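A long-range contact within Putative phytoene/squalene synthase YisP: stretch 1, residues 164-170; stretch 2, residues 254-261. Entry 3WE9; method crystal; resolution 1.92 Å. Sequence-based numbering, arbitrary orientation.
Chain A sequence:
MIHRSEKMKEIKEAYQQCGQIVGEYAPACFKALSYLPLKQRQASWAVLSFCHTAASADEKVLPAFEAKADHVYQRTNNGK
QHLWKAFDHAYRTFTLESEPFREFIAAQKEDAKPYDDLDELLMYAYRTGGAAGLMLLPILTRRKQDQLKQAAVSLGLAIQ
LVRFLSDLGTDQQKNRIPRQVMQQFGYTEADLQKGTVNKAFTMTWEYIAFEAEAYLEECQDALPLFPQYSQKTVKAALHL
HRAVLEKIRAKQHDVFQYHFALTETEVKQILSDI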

# COMPACT_ATOMS: atom_id res chain seq x y z
N PHE A 164 -6.42 -0.25 5.15
CA PHE A 164 -7.56 -0.94 5.75
C PHE A 164 -8.08 -0.18 6.97
O PHE A 164 -9.28 -0.03 7.14
CB PHE A 164 -7.17 -2.36 6.19
CG PHE A 164 -6.92 -3.31 5.05
CD1 PHE A 164 -7.14 -2.92 3.72
CD2 PHE A 164 -6.47 -4.61 5.30
CE1 PHE A 164 -6.93 -3.81 2.67
CE2 PHE A 164 -6.25 -5.51 4.25
CZ PHE A 164 -6.48 -5.11 2.93
N LEU A 165 -7.15 0.28 7.81
CA LEU A 165 -7.49 1.02 9.03
C LEU A 165 -7.99 2.45 8.81
O LEU A 165 -8.50 3.09 9.73
CB LEU A 165 -6.27 1.07 9.95
CG LEU A 165 -5.81 -0.26 10.57
CD1 LEU A 165 -4.45 -0.07 11.25
CD2 LEU A 165 -6.84 -0.73 11.58
N SER A 166 -7.84 2.96 7.59
CA SER A 166 -8.23 4.33 7.24
C SER A 166 -9.67 4.52 6.77
O SER A 166 -10.13 5.65 6.61
CB SER A 166 -7.31 4.86 6.13
OG SER A 166 -5.95 4.85 6.52
N ASP A 167 -10.40 3.43 6.55
CA ASP A 167 -11.76 3.55 6.04
C ASP A 167 -12.54 2.27 6.25
O ASP A 167 -12.25 1.24 5.64
CB ASP A 167 -11.66 3.89 4.54
CG ASP A 167 -13.02 4.09 3.88
OD1 ASP A 167 -14.05 4.18 4.57
OD2 ASP A 167 -13.03 4.17 2.63
N LEU A 168 -13.54 2.34 7.14
CA LEU A 168 -14.39 1.20 7.44
C LEU A 168 -15.84 1.52 7.11
O LEU A 168 -16.76 1.04 7.78
CB LEU A 168 -14.25 0.82 8.92
CG LEU A 168 -12.84 0.44 9.40
CD1 LEU A 168 -12.88 0.08 10.88
CD2 LEU A 168 -12.31 -0.73 8.57
N GLY A 169 -16.04 2.32 6.07
CA GLY A 169 -17.38 2.72 5.67
C GLY A 169 -18.33 1.68 5.10
O GLY A 169 -19.54 1.78 5.30
N THR A 170 -17.80 0.67 4.40
CA THR A 170 -18.64 -0.37 3.80
C THR A 170 -18.57 -1.71 4.53
O THR A 170 -17.68 -1.93 5.35
CB THR A 170 -18.22 -0.63 2.34
OG1 THR A 170 -16.92 -1.22 2.33
CG2 THR A 170 -18.20 0.67 1.55
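Stretch 2 (254-261) DVFQYHFA

Stretch 2 lies antiparallel to stretch 1 in register: the CA atoms pair Ser166 with Phe260 (5.1 Å), Asp167 with His259 (4.5 Å) and Gly169 with Phe256 (4.7 Å), so one chain ascends as the other descends. Stretch 1 leaves a helix at its start and continues as loop, with Asp167 extended (phi/psi -163/111). In stretch 2, residues 255-257 have helical phi/psi without the regular bonds, a turn closed by Tyr258 N to Asp254 O at 3.2 Å; from Tyr258 onward the chain is extended.

Two nearly linear backbone hydrogen bonds fix the pairing, Phe260 N to Ser166 O (2.9 Å) and Leu168 N to Val255 O (2.8 Å). Ser166 O also receives a CA-H...O contact from His259 CA at 3.5 Å.

Val255, chi1 m, points toward stretch 1. Val255 CG1 lies 3.4 Å from Leu165 O, while Val255 CG2 meets Leu168 CD1 at 3.7 Å. Leu168 answers in the extended m,t rotamer, its CA-to-CB bond likewise directed toward stretch 2. Phe256 starts sideways, but with chi1 m and chi2 -64° its ring comes nearer: Phe256 CD1 lies 3.7 Å from Leu168 CB, and the ring edge faces Leu168 O, 3.5 Å from Phe256 CD1.

The backbone of Asp167 sets its CB over one face of the His259 ring, 4.0 Å from the centroid, a CH-pi contact; chi1 t then directs the carboxylate. His259 is also t. The carboxylate is engaged as well: Asp167 OD1 accepts a hydrogen bond from Gly169 N at 3.1 Å and one from a water at 2.7 Å, and that water also donates to Val255 O at 3.0 Å, bridging the stretches. At Gly169, an ideal CB would be crowded by Asp167 OD1 at 3.2 Å. Phe260, chi1 m, sends the end of its side chain away from stretch 1.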

# COMPACT_ATOMS: atom_id res chain seq x y z
N ASP A 254 -12.56 8.15 13.71
CA ASP A 254 -13.86 8.30 13.04
C ASP A 254 -13.85 7.71 11.62
O ASP A 254 -14.33 8.34 10.67
CB ASP A 254 -14.21 9.79 13.01
CG ASP A 254 -15.71 10.06 12.98
OD1 ASP A 254 -16.52 9.15 13.23
OD2 ASP A 254 -16.07 11.23 12.73
N VAL A 255 -13.33 6.49 11.49
CA VAL A 255 -13.20 5.83 10.20
C VAL A 255 -14.44 5.15 9.64
O VAL A 255 -14.41 4.65 8.52
CB VAL A 255 -12.04 4.79 10.22
CG1 VAL A 255 -10.72 5.50 10.46
CG2 VAL A 255 -12.30 3.74 11.28
N PHE A 256 -15.53 5.11 10.41
CA PHE A 256 -16.78 4.52 9.92
C PHE A 256 -17.52 5.59 9.12
O PHE A 256 -18.31 5.29 8.22
CB PHE A 256 -17.67 4.06 11.08
CG PHE A 256 -17.15 2.85 11.82
CD1 PHE A 256 -17.03 1.62 11.18
CD2 PHE A 256 -16.80 2.95 13.16
CE1 PHE A 256 -16.56 0.50 11.88
CE2 PHE A 256 -16.33 1.84 13.87
CZ PHE A 256 -16.21 0.61 13.22
N GLN A 257 -17.24 6.85 9.46
CA GLN A 257 -17.88 8.00 8.81
C GLN A 257 -17.08 8.63 7.68
O GLN A 257 -17.65 9.06 6.67
CB GLN A 257 -18.19 9.08 9.85
CG GLN A 257 -19.21 8.67 10.90
CD GLN A 257 -20.46 8.08 10.29
OE1 GLN A 257 -20.99 8.60 9.31
NE2 GLN A 257 -20.94 6.98 10.86
N TYR A 258 -15.76 8.68 7.84
CA TYR A 258 -14.88 9.28 6.85
C TYR A 258 -13.72 8.38 6.46
O TYR A 258 -13.28 7.55 7.25
CB TYR A 258 -14.27 10.57 7.40
CG TYR A 258 -15.25 11.65 7.77
CD1 TYR A 258 -15.67 12.58 6.82
CD2 TYR A 258 -15.73 11.76 9.07
CE1 TYR A 258 -16.54 13.61 7.16
CE2 TYR A 258 -16.61 12.78 9.42
CZ TYR A 258 -17.00 13.70 8.46
OH TYR A 258 -17.85 14.72 8.81
N HIS A 259 -13.22 8.57 5.24
CA HIS A 259 -12.07 7.84 4.75
C HIS A 259 -10.91 8.81 4.98
O HIS A 259 -10.88 9.91 4.41
CB HIS A 259 -12.20 7.54 3.25
CG HIS A 259 -10.96 6.97 2.63
ND1 HIS A 259 -10.89 6.61 1.30
CD2 HIS A 259 -9.73 6.73 3.15
CE1 HIS A 259 -9.67 6.16 1.03
NE2 HIS A 259 -8.95 6.23 2.13
N PHE A 260 -9.95 8.42 5.82
CA PHE A 260 -8.82 9.29 6.12
C PHE A 260 -7.69 9.25 5.11
O PHE A 260 -7.27 8.19 4.68
CB PHE A 260 -8.27 8.97 7.50
CG PHE A 260 -9.13 9.47 8.61
CD1 PHE A 260 -10.43 9.01 8.77
CD2 PHE A 260 -8.66 10.45 9.47
CE1 PHE A 260 -11.26 9.51 9.76
CE2 PHE A 260 -9.47 10.96 10.47
CZ PHE A 260 -10.78 10.49 10.61
N ALA A 261 -7.21 10.43 4.75
CA ALA A 261 -6.11 10.58 3.81
C ALA A 261 -5.43 11.91 4.09
O ALA A 261 -6.06 12.85 4.58
CB ALA A 261 -6.63 10.54 2.38
O HOH W 1 -15.71 5.70 6.07